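Local coordinates for Lin2111 protein (PDB 3EDP), which is of unknown function but probably binds DNA and regulates transcription, at residues N81-T86 / A155-I161; Y72-L77 / I101-I106; L124-F130 / D141-L147. One frame throughout, in Å; residues are numbered along the deposited sequence.

Interaction 1 of 3, residues N81-T86 / A155-I161; sequences NILEMT and AKDFQII
A single hydrogen bond joins the two backbones here, and it is accepted by the last turn of a helix: I160 N donates to M85 O at 3.0 Å and 164°, while Q159 CA touches the same oxygen, M85 O, at 3.4 Å. Residues 81-86 are helical, with T86 relaxed to phi/psi -128/-14 and its OG1 bonded back to I82 O at 2.9 Å. Residues 155-157 form a 3-10 turn, F158 centres an inverse gamma turn (-82/58), and the chain then runs on as loop. CA atoms lie 4.0 Å apart for M85 and Q159, 5.3 Å for E84 and K156. Selenomethionine M85 (chi m, t, p) is the buried middle: its CG sits 3.6 Å from A155 O and 3.5 Å from F158 O, its CE 3.9 Å from F158 CB. N81 ND2 lies 3.5 Å from A155 CB but bonds K76 O. E84 CD, the carboxylate carbon, touches K156 CB at 3.4 Å without a salt bridge. Beyond M85, T86 CG2 meets I160 CD1 at 4.0 Å and T86 O meets I161 CD1 at 3.3 Å. The arrangement is helix-on-loop packing, joining helix 79-86 to the UTRA-domain loop between strand 137-146 and helix 163-167.

Interaction 2 of 3, residues Y72-L77 / I101-I106; sequences YVQPKL and IKDFYI
The Q74 side chain (chi1 and chi2 both m) reads the backbone of I106 like a strand partner: I106 N donates to Q74 OE1 at 2.8 Å and 170°, and Q74 NE2 donates to I106 O at 2.9 Å and 161°. One water lies between the segments, 2.7 Å from P75 O and 2.8 Å from F104 O. No direct backbone pairing joins the segments, although they run nearly antiparallel, 170° apart end to end, with Q74 and Y105 CA atoms 6.0 Å apart. Residues 72-73 end a strand and 74-77 continue as extended loop to L77 (-86/64). P75 lies over the F104 ring (F104 chi1 t), its CG 3.7 Å from the centroid in a CH-pi contact, and P75 CD is 3.9 Å from I106 CG1. L77 CD2 reaches I101 CG2 at 3.7 Å, at the edge of the F104 ring. The linker thus leaves the 63-66/70-73 hairpin of the GntR region and follows strand 99-108, with M85 of helix 79-86 packed on L77, I101 and F104, and strand 124-134 bonded alongside.

Interaction 3 of 3, residues L124-F130 / D141-L147; sequences LVYSIKF and DRLILPL
L147, Y126 and D141 lose the most surface in this antiparallel pair of strands. L147 turns out of the extended conformation (-53/-47); its N donates to L124 O at 3.1 Å, and its CD2 sits over the Y126 ring, 3.4 Å from the centroid, a CH-pi contact. Y126 (chi1 m) pairs with L145: Y126 N to L145 O is 2.7 Å, L145 N to Y126 O 3.1 Å. At the other end D141 N donates to F130 O at 2.8 Å and F130 N to D141 O at 3.0 Å, while D141 CB lies 3.5 Å from the centroid of the F130 ring (chi1 p). Between them I128 and L143 exchange two 2.9 Å bonds, I128 N to L143 O and L143 N to I128 O. V125-P146, S127-I144 and K129-R142 are the non-hydrogen-bonded pairs, on the face opposite Y126, I128 and F130. K129 NZ stands 3.0 Å from R142 NE, like charges reconciled by E189, which bridges both. The axes approach to 4.3 Å at 156°. In this UTRA-domain hairpin, strand 124-134 is flanked by 99-108 and strand 137-146 by 215-225; F158 packs on Y126 and L145, while helix 110-117 lies against I144 and P146.

Overall arrangement
From the N-terminal GntR region the chain leaves strand 70-73 as a linker, forms helix 79-86, and enters the large antiparallel sheet at strand 99-108, where interaction 2 closes its loop. Interaction 3 opens afterwards and closes the long hairpin, with its tight turn, formed by the next two strands; the two are in series, joined by backbone bonds such as Y105 O to S127 N. Interaction 1 begins inside the loop of interaction 2 and closes only at 155-161, so it crosses interaction 2 and encloses interaction 3. M85 and F158 of interaction 1 reach the strands of interactions 2 and 3. Together they tie linker, helix and loop to one face of the UTRA sheet.

Interaction 1 of 3, residues N81-T86 / A155-I161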
loop_
_atom_site.group_PDB
_atom_site.type_symbol
_atom_site.label_atom_id
_atom_site.label_comp_id
_atom_site.label_asym_id
_atom_site.label_seq_id
_atom_site.Cartn_x
_atom_site.Cartn_y
_atom_site.Cartn_z
ATOM N N ASN A 81 4.662 -10.862 -24.660
ATOM C CA ASN A 81 4.176 -9.861 -23.722
ATOM C C ASN A 81 3.999 -10.438 -22.322
ATOM O O ASN A 81 4.323 -9.784 -21.331
ATOM C CB ASN A 81 2.888 -9.207 -24.235
ATOM C CG ASN A 81 3.159 -8.170 -25.327
ATOM O OD1 ASN A 81 4.309 -7.762 -25.546
ATOM N ND2 ASN A 81 2.103 -7.737 -26.011
ATOM N N ILE A 82 3.507 -11.667 -22.247
ATOM C CA ILE A 82 3.332 -12.325 -20.961
ATOM C C ILE A 82 4.679 -12.485 -20.277
ATOM O O ILE A 82 4.829 -12.168 -19.090
ATOM C CB ILE A 82 2.619 -13.678 -21.100
ATOM C CG1 ILE A 82 1.135 -13.454 -21.402
ATOM C CG2 ILE A 82 2.754 -14.481 -19.822
ATOM C CD1 ILE A 82 0.438 -14.669 -22.030
ATOM N N LEU A 83 5.663 -12.951 -21.039
ATOM C CA LEU A 83 7.033 -13.065 -20.546
ATOM C C LEU A 83 7.543 -11.718 -20.031
ATOM O O LEU A 83 8.181 -11.647 -18.988
ATOM C CB LEU A 83 7.954 -13.583 -21.656
ATOM C CG LEU A 83 9.421 -13.786 -21.276
ATOM C CD1 LEU A 83 9.545 -14.624 -20.008
ATOM C CD2 LEU A 83 10.189 -14.425 -22.426
ATOM N N GLU A 84 7.256 -10.651 -20.774
ATOM C CA GLU A 84 7.661 -9.300 -20.386
ATOM C C GLU A 84 6.966 -8.815 -19.109
ATOM O O GLU A 84 7.577 -8.140 -18.276
ATOM C CB GLU A 84 7.362 -8.319 -21.521
ATOM C CG GLU A 84 8.432 -8.246 -22.593
ATOM C CD GLU A 84 9.380 -7.085 -22.381
ATOM O OE1 GLU A 84 9.563 -6.672 -21.214
ATOM O OE2 GLU A 84 9.933 -6.578 -23.380
HETATM N N MSE A 85 5.688 -9.147 -18.964
HETATM C CA MSE A 85 4.891 -8.606 -17.865
HETATM C C MSE A 85 5.067 -9.356 -16.548
HETATM O O MSE A 85 4.935 -8.777 -15.468
HETATM C CB MSE A 85 3.411 -8.584 -18.250
HETATM C CG MSE A 85 3.092 -7.626 -19.384
HETATM SE SE MSE A 85 1.388 -8.034 -20.256
HETATM C CE MSE A 85 0.173 -7.054 -19.096
ATOM N N THR A 86 5.351 -10.649 -16.635
ATOM C CA THR A 86 5.336 -11.498 -15.454
ATOM C C THR A 86 6.629 -12.284 -15.301
ATOM O O THR A 86 6.882 -12.862 -14.254
ATOM C CB THR A 86 4.165 -12.490 -15.524
ATOM O OG1 THR A 86 4.426 -13.468 -16.545
ATOM C CG2 THR A 86 2.881 -11.760 -15.858
ATOM N N ALA A 155 2.505 -2.396 -24.061
ATOM C CA ALA A 155 2.082 -3.629 -23.399
ATOM C C ALA A 155 3.153 -4.210 -22.471
ATOM O O ALA A 155 2.865 -4.569 -21.329
ATOM C CB ALA A 155 1.648 -4.668 -24.429
ATOM N N LYS A 156 4.383 -4.294 -22.970
ATOM C CA LYS A 156 5.487 -4.883 -22.221
ATOM C C LYS A 156 5.904 -4.063 -20.994
ATOM O O LYS A 156 6.677 -4.535 -20.162
ATOM C CB LYS A 156 6.693 -5.086 -23.138
ATOM C CG LYS A 156 7.080 -3.852 -23.926
ATOM C CD LYS A 156 8.043 -4.210 -25.055
ATOM C CE LYS A 156 8.293 -3.028 -25.980
ATOM N NZ LYS A 156 8.915 -1.883 -25.264
ATOM N N ASP A 157 5.408 -2.833 -20.892
ATOM C CA ASP A 157 5.738 -1.979 -19.761
ATOM C C ASP A 157 4.845 -2.253 -18.559
ATOM O O ASP A 157 5.152 -1.833 -17.450
ATOM C CB ASP A 157 5.641 -0.508 -20.166
ATOM C CG ASP A 157 6.668 -0.130 -21.216
ATOM O OD1 ASP A 157 7.852 -0.481 -21.021
ATOM O OD2 ASP A 157 6.281 0.481 -22.238
ATOM N N PHE A 158 3.739 -2.954 -18.783
ATOM C CA PHE A 158 2.813 -3.237 -17.693
ATOM C C PHE A 158 3.277 -4.442 -16.881
ATOM O O PHE A 158 2.568 -5.449 -16.755
ATOM C CB PHE A 158 1.383 -3.417 -18.217
ATOM C CG PHE A 158 0.775 -2.150 -18.742
ATOM C CD1 PHE A 158 -0.042 -1.371 -17.938
ATOM C CD2 PHE A 158 1.042 -1.720 -20.033
ATOM C CE1 PHE A 158 -0.590 -0.192 -18.421
ATOM C CE2 PHE A 158 0.493 -0.551 -20.518
ATOM C CZ PHE A 158 -0.319 0.216 -19.712
ATOM N N GLN A 159 4.488 -4.335 -16.342
ATOM C CA GLN A 159 5.031 -5.388 -15.493
ATOM C C GLN A 159 4.243 -5.431 -14.195
ATOM O O GLN A 159 4.018 -4.394 -13.569
ATOM C CB GLN A 159 6.519 -5.152 -15.224
ATOM C CG GLN A 159 7.332 -4.981 -16.506
ATOM C CD GLN A 159 8.834 -4.919 -16.253
ATOM O OE1 GLN A 159 9.283 -4.530 -15.171
ATOM N NE2 GLN A 159 9.615 -5.305 -17.253
ATOM N N ILE A 160 3.802 -6.621 -13.800
ATOM C CA ILE A 160 2.993 -6.740 -12.588
ATOM C C ILE A 160 3.692 -7.471 -11.446
ATOM O O ILE A 160 3.038 -7.938 -10.522
ATOM C CB ILE A 160 1.626 -7.402 -12.861
ATOM C CG1 ILE A 160 1.821 -8.829 -13.382
ATOM C CG2 ILE A 160 0.802 -6.549 -13.815
ATOM C CD1 ILE A 160 0.533 -9.630 -13.463
ATOM N N ILE A 161 5.015 -7.572 -11.518
ATOM C CA ILE A 161 5.807 -8.156 -10.439
ATOM C C ILE A 161 5.643 -7.302 -9.171
ATOM O O ILE A 161 5.435 -7.822 -8.079
ATOM C CB ILE A 161 7.309 -8.206 -10.817
ATOM C CG1 ILE A 161 7.522 -9.091 -12.047
ATOM C CG2 ILE A 161 8.152 -8.689 -9.639
ATOM C CD1 ILE A 161 6.887 -10.469 -11.924
#

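Interaction 2 of 3, residues Y72-L77 / I101-I106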
loop_
_atom_site.group_PDB
_atom_site.type_symbol
_atom_site.label_atom_id
_atom_site.label_comp_id
_atom_site.label_asym_id
_atom_site.label_seq_id
_atom_site.Cartn_x
_atom_site.Cartn_y
_atom_site.Cartn_z
ATOM N N TYR A 72 -7.225 3.564 -30.460
ATOM C CA TYR A 72 -6.190 2.841 -29.737
ATOM C C TYR A 72 -6.228 1.368 -30.113
ATOM O O TYR A 72 -7.303 0.784 -30.301
ATOM C CB TYR A 72 -6.378 3.007 -28.225
ATOM C CG TYR A 72 -6.380 4.450 -27.768
ATOM C CD1 TYR A 72 -5.214 5.062 -27.334
ATOM C CD2 TYR A 72 -7.544 5.204 -27.789
ATOM C CE1 TYR A 72 -5.208 6.382 -26.923
ATOM C CE2 TYR A 72 -7.551 6.526 -27.384
ATOM C CZ TYR A 72 -6.381 7.111 -26.949
ATOM O OH TYR A 72 -6.381 8.428 -26.542
ATOM N N VAL A 73 -5.051 0.772 -30.246
ATOM C CA VAL A 73 -4.960 -0.660 -30.471
ATOM C C VAL A 73 -5.076 -1.367 -29.125
ATOM O O VAL A 73 -4.500 -0.925 -28.131
ATOM C CB VAL A 73 -3.627 -1.041 -31.146
ATOM C CG1 VAL A 73 -3.607 -2.523 -31.484
ATOM C CG2 VAL A 73 -3.418 -0.209 -32.396
ATOM N N GLN A 74 -5.844 -2.448 -29.088
ATOM C CA GLN A 74 -5.991 -3.222 -27.866
ATOM C C GLN A 74 -4.709 -4.014 -27.615
ATOM O O GLN A 74 -4.160 -4.613 -28.538
ATOM C CB GLN A 74 -7.197 -4.162 -27.971
ATOM C CG GLN A 74 -8.550 -3.466 -27.871
ATOM C CD GLN A 74 -8.954 -3.178 -26.432
ATOM O OE1 GLN A 74 -8.143 -3.304 -25.511
ATOM N NE2 GLN A 74 -10.218 -2.799 -26.231
ATOM N N PRO A 75 -4.219 -4.007 -26.362
ATOM C CA PRO A 75 -3.024 -4.797 -26.042
ATOM C C PRO A 75 -3.250 -6.284 -26.315
ATOM O O PRO A 75 -4.382 -6.774 -26.256
ATOM C CB PRO A 75 -2.813 -4.544 -24.540
ATOM C CG PRO A 75 -4.106 -3.995 -24.033
ATOM C CD PRO A 75 -4.784 -3.320 -25.186
ATOM N N LYS A 76 -2.175 -6.996 -26.624
ATOM C CA LYS A 76 -2.253 -8.421 -26.917
ATOM C C LYS A 76 -1.438 -9.234 -25.920
ATOM O O LYS A 76 -0.265 -8.948 -25.684
ATOM C CB LYS A 76 -1.753 -8.691 -28.338
ATOM C CG LYS A 76 -2.838 -8.643 -29.403
ATOM C CD LYS A 76 -3.372 -10.038 -29.706
ATOM C CE LYS A 76 -2.346 -10.864 -30.480
ATOM N NZ LYS A 76 -2.735 -12.300 -30.586
ATOM N N LEU A 77 -2.061 -10.249 -25.336
ATOM C CA LEU A 77 -1.349 -11.125 -24.418
ATOM C C LEU A 77 -0.646 -12.240 -25.184
ATOM O O LEU A 77 -0.972 -13.423 -25.035
ATOM C CB LEU A 77 -2.295 -11.701 -23.361
ATOM C CG LEU A 77 -2.853 -10.727 -22.317
ATOM C CD1 LEU A 77 -3.937 -11.404 -21.496
ATOM C CD2 LEU A 77 -1.745 -10.172 -21.405
ATOM N N ILE A 101 -1.721 -13.733 -15.844
ATOM C CA ILE A 101 -2.630 -12.731 -16.401
ATOM C C ILE A 101 -3.835 -13.367 -17.090
ATOM O O ILE A 101 -3.692 -14.246 -17.936
ATOM C CB ILE A 101 -1.907 -11.781 -17.379
ATOM C CG1 ILE A 101 -0.692 -11.150 -16.709
ATOM C CG2 ILE A 101 -2.850 -10.695 -17.871
ATOM C CD1 ILE A 101 -0.047 -10.073 -17.545
ATOM N N LYS A 102 -5.027 -12.921 -16.715
ATOM C CA LYS A 102 -6.256 -13.458 -17.277
ATOM C C LYS A 102 -6.826 -12.522 -18.334
ATOM O O LYS A 102 -7.439 -12.961 -19.298
ATOM C CB LYS A 102 -7.304 -13.650 -16.174
ATOM C CG LYS A 102 -6.821 -14.412 -14.953
ATOM C CD LYS A 102 -6.974 -15.914 -15.113
ATOM C CE LYS A 102 -5.743 -16.540 -15.728
ATOM N NZ LYS A 102 -5.789 -18.025 -15.624
ATOM N N ASP A 103 -6.635 -11.228 -18.128
ATOM C CA ASP A 103 -7.277 -10.206 -18.936
ATOM C C ASP A 103 -6.431 -8.944 -18.936
ATOM O O ASP A 103 -5.896 -8.540 -17.894
ATOM C CB ASP A 103 -8.651 -9.864 -18.356
ATOM C CG ASP A 103 -9.768 -10.617 -19.024
ATOM O OD1 ASP A 103 -9.734 -10.741 -20.268
ATOM O OD2 ASP A 103 -10.686 -11.075 -18.308
ATOM N N PHE A 104 -6.328 -8.318 -20.104
ATOM C CA PHE A 104 -5.682 -7.022 -20.233
ATOM C C PHE A 104 -6.322 -6.306 -21.417
ATOM O O PHE A 104 -6.132 -6.701 -22.565
ATOM C CB PHE A 104 -4.169 -7.199 -20.426
ATOM C CG PHE A 104 -3.403 -5.905 -20.562
ATOM C CD1 PHE A 104 -3.862 -4.737 -19.977
ATOM C CD2 PHE A 104 -2.198 -5.872 -21.254
ATOM C CE1 PHE A 104 -3.143 -3.547 -20.093
ATOM C CE2 PHE A 104 -1.481 -4.688 -21.382
ATOM C CZ PHE A 104 -1.952 -3.525 -20.795
ATOM N N TYR A 105 -7.104 -5.269 -21.145
ATOM C CA TYR A 105 -7.746 -4.548 -22.236
ATOM C C TYR A 105 -8.101 -3.111 -21.869
ATOM O O TYR A 105 -8.015 -2.707 -20.705
ATOM C CB TYR A 105 -8.993 -5.296 -22.727
ATOM C CG TYR A 105 -10.105 -5.340 -21.700
ATOM C CD1 TYR A 105 -11.221 -4.525 -21.822
ATOM C CD2 TYR A 105 -10.028 -6.184 -20.605
ATOM C CE1 TYR A 105 -12.237 -4.560 -20.886
ATOM C CE2 TYR A 105 -11.037 -6.229 -19.663
ATOM C CZ TYR A 105 -12.139 -5.414 -19.808
ATOM O OH TYR A 105 -13.150 -5.454 -18.874
ATOM N N ILE A 106 -8.477 -2.346 -22.889
ATOM C CA ILE A 106 -8.918 -0.973 -22.724
ATOM C C ILE A 106 -10.435 -0.921 -22.836
ATOM O O ILE A 106 -11.029 -1.615 -23.664
ATOM C CB ILE A 106 -8.318 -0.083 -23.815
ATOM C CG1 ILE A 106 -6.791 -0.220 -23.829
ATOM C CG2 ILE A 106 -8.770 1.357 -23.642
ATOM C CD1 ILE A 106 -6.128 0.472 -25.002
HETATM O O HOH W 1 -6.898 -6.456 -25.231
#

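Interaction 3 of 3, residues L124-F130 / D141-L147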
loop_
_atom_site.group_PDB
_atom_site.type_symbol
_atom_site.label_atom_id
_atom_site.label_comp_id
_atom_site.label_asym_id
_atom_site.label_seq_id
_atom_site.Cartn_x
_atom_site.Cartn_y
_atom_site.Cartn_z
ATOM N N LEU A 124 -10.939 6.518 -21.424
ATOM C CA LEU A 124 -10.495 5.135 -21.381
ATOM C C LEU A 124 -9.614 4.797 -20.182
ATOM O O LEU A 124 -8.878 5.645 -19.677
ATOM C CB LEU A 124 -9.765 4.788 -22.679
ATOM C CG LEU A 124 -10.557 5.095 -23.952
ATOM C CD1 LEU A 124 -9.686 4.864 -25.179
ATOM C CD2 LEU A 124 -11.833 4.257 -24.013
ATOM N N VAL A 125 -9.692 3.540 -19.753
ATOM C CA VAL A 125 -8.832 3.001 -18.713
ATOM C C VAL A 125 -8.343 1.622 -19.132
ATOM O O VAL A 125 -9.020 0.919 -19.880
ATOM C CB VAL A 125 -9.570 2.872 -17.344
ATOM C CG1 VAL A 125 -10.118 4.221 -16.895
ATOM C CG2 VAL A 125 -10.691 1.835 -17.418
ATOM N N TYR A 126 -7.158 1.247 -18.662
ATOM C CA TYR A 126 -6.693 -0.121 -18.792
ATOM C C TYR A 126 -7.305 -0.947 -17.681
ATOM O O TYR A 126 -7.421 -0.491 -16.538
ATOM C CB TYR A 126 -5.178 -0.204 -18.660
ATOM C CG TYR A 126 -4.412 0.418 -19.792
ATOM C CD1 TYR A 126 -4.327 -0.220 -21.026
ATOM C CD2 TYR A 126 -3.755 1.634 -19.625
ATOM C CE1 TYR A 126 -3.620 0.339 -22.070
ATOM C CE2 TYR A 126 -3.038 2.200 -20.659
ATOM C CZ TYR A 126 -2.980 1.547 -21.882
ATOM O OH TYR A 126 -2.273 2.099 -22.917
ATOM N N SER A 127 -7.686 -2.168 -18.013
ATOM C CA SER A 127 -8.195 -3.100 -17.030
ATOM C C SER A 127 -7.319 -4.333 -17.082
ATOM O O SER A 127 -7.179 -4.960 -18.132
ATOM C CB SER A 127 -9.644 -3.468 -17.337
ATOM O OG SER A 127 -10.140 -4.371 -16.369
ATOM N N ILE A 128 -6.704 -4.656 -15.953
ATOM C CA ILE A 128 -5.834 -5.815 -15.871
ATOM C C ILE A 128 -6.374 -6.758 -14.815
ATOM O O ILE A 128 -6.744 -6.336 -13.721
ATOM C CB ILE A 128 -4.392 -5.409 -15.507
ATOM C CG1 ILE A 128 -3.805 -4.513 -16.597
ATOM C CG2 ILE A 128 -3.524 -6.641 -15.314
ATOM C CD1 ILE A 128 -2.521 -3.818 -16.202
ATOM N N LYS A 129 -6.444 -8.036 -15.152
ATOM C CA LYS A 129 -6.853 -9.035 -14.188
ATOM C C LYS A 129 -5.779 -10.106 -14.099
ATOM O O LYS A 129 -5.341 -10.639 -15.124
ATOM C CB LYS A 129 -8.185 -9.656 -14.602
ATOM C CG LYS A 129 -8.819 -10.530 -13.527
ATOM C CD LYS A 129 -10.091 -11.192 -14.034
ATOM C CE LYS A 129 -10.928 -10.232 -14.875
ATOM N NZ LYS A 129 -11.244 -8.952 -14.165
ATOM N N PHE A 130 -5.341 -10.411 -12.882
ATOM C CA PHE A 130 -4.417 -11.525 -12.681
ATOM C C PHE A 130 -4.700 -12.367 -11.437
ATOM O O PHE A 130 -5.387 -11.938 -10.512
ATOM C CB PHE A 130 -2.952 -11.071 -12.711
ATOM C CG PHE A 130 -2.553 -10.176 -11.570
ATOM C CD1 PHE A 130 -2.142 -10.711 -10.360
ATOM C CD2 PHE A 130 -2.549 -8.798 -11.722
ATOM C CE1 PHE A 130 -1.762 -9.889 -9.314
ATOM C CE2 PHE A 130 -2.163 -7.972 -10.683
ATOM C CZ PHE A 130 -1.773 -8.519 -9.475
ATOM N N ASP A 141 -6.594 -10.434 -8.516
ATOM C CA ASP A 141 -6.372 -8.997 -8.499
ATOM C C ASP A 141 -6.948 -8.346 -9.733
ATOM O O ASP A 141 -6.854 -8.887 -10.834
ATOM C CB ASP A 141 -4.880 -8.662 -8.394
ATOM C CG ASP A 141 -4.372 -8.735 -6.971
ATOM O OD1 ASP A 141 -4.085 -7.667 -6.390
ATOM O OD2 ASP A 141 -4.283 -9.854 -6.424
ATOM N N ARG A 142 -7.555 -7.183 -9.540
ATOM C CA ARG A 142 -7.980 -6.364 -10.660
ATOM C C ARG A 142 -7.422 -4.955 -10.488
ATOM O O ARG A 142 -7.551 -4.346 -9.420
ATOM C CB ARG A 142 -9.504 -6.363 -10.797
ATOM C CG ARG A 142 -10.063 -5.144 -11.514
ATOM C CD ARG A 142 -11.121 -5.516 -12.553
ATOM N NE ARG A 142 -11.870 -6.724 -12.208
ATOM C CZ ARG A 142 -12.698 -6.833 -11.170
ATOM N NH1 ARG A 142 -12.877 -5.808 -10.341
ATOM N NH2 ARG A 142 -13.332 -7.978 -10.948
ATOM N N LEU A 143 -6.777 -4.466 -11.542
ATOM C CA LEU A 143 -6.170 -3.138 -11.578
ATOM C C LEU A 143 -6.829 -2.279 -12.650
ATOM O O LEU A 143 -7.103 -2.745 -13.766
ATOM C CB LEU A 143 -4.695 -3.249 -11.941
ATOM C CG LEU A 143 -3.611 -3.421 -10.888
ATOM C CD1 LEU A 143 -3.721 -4.778 -10.215
ATOM C CD2 LEU A 143 -2.253 -3.244 -11.555
ATOM N N ILE A 144 -7.063 -1.021 -12.311
ATOM C CA ILE A 144 -7.608 -0.053 -13.245
ATOM C C ILE A 144 -6.657 1.144 -13.326
ATOM O O ILE A 144 -6.373 1.784 -12.316
ATOM C CB ILE A 144 -9.003 0.420 -12.805
ATOM C CG1 ILE A 144 -9.933 -0.777 -12.580
ATOM C CG2 ILE A 144 -9.590 1.382 -13.838
ATOM C CD1 ILE A 144 -10.331 -1.515 -13.849
ATOM N N LEU A 145 -6.157 1.424 -14.526
ATOM C CA LEU A 145 -5.229 2.532 -14.768
ATOM C C LEU A 145 -5.735 3.380 -15.930
ATOM O O LEU A 145 -5.791 2.906 -17.053
ATOM C CB LEU A 145 -3.849 1.996 -15.151
ATOM C CG LEU A 145 -3.117 1.016 -14.231
ATOM C CD1 LEU A 145 -1.808 0.555 -14.877
ATOM C CD2 LEU A 145 -2.839 1.656 -12.903
ATOM N N PRO A 146 -6.102 4.643 -15.669
ATOM C CA PRO A 146 -6.571 5.504 -16.763
ATOM C C PRO A 146 -5.487 5.735 -17.815
ATOM O O PRO A 146 -4.330 6.004 -17.484
ATOM C CB PRO A 146 -6.918 6.820 -16.055
ATOM C CG PRO A 146 -7.129 6.434 -14.618
ATOM C CD PRO A 146 -6.157 5.325 -14.367
ATOM N N LEU A 147 -5.881 5.613 -19.079
ATOM C CA LEU A 147 -4.993 5.801 -20.213
ATOM C C LEU A 147 -4.256 7.124 -20.158
ATOM O O LEU A 147 -3.049 7.171 -20.372
ATOM C CB LEU A 147 -5.789 5.730 -21.516
ATOM C CG LEU A 147 -5.813 4.380 -22.218
ATOM C CD1 LEU A 147 -4.464 4.117 -22.858
ATOM C CD2 LEU A 147 -6.199 3.273 -21.244
#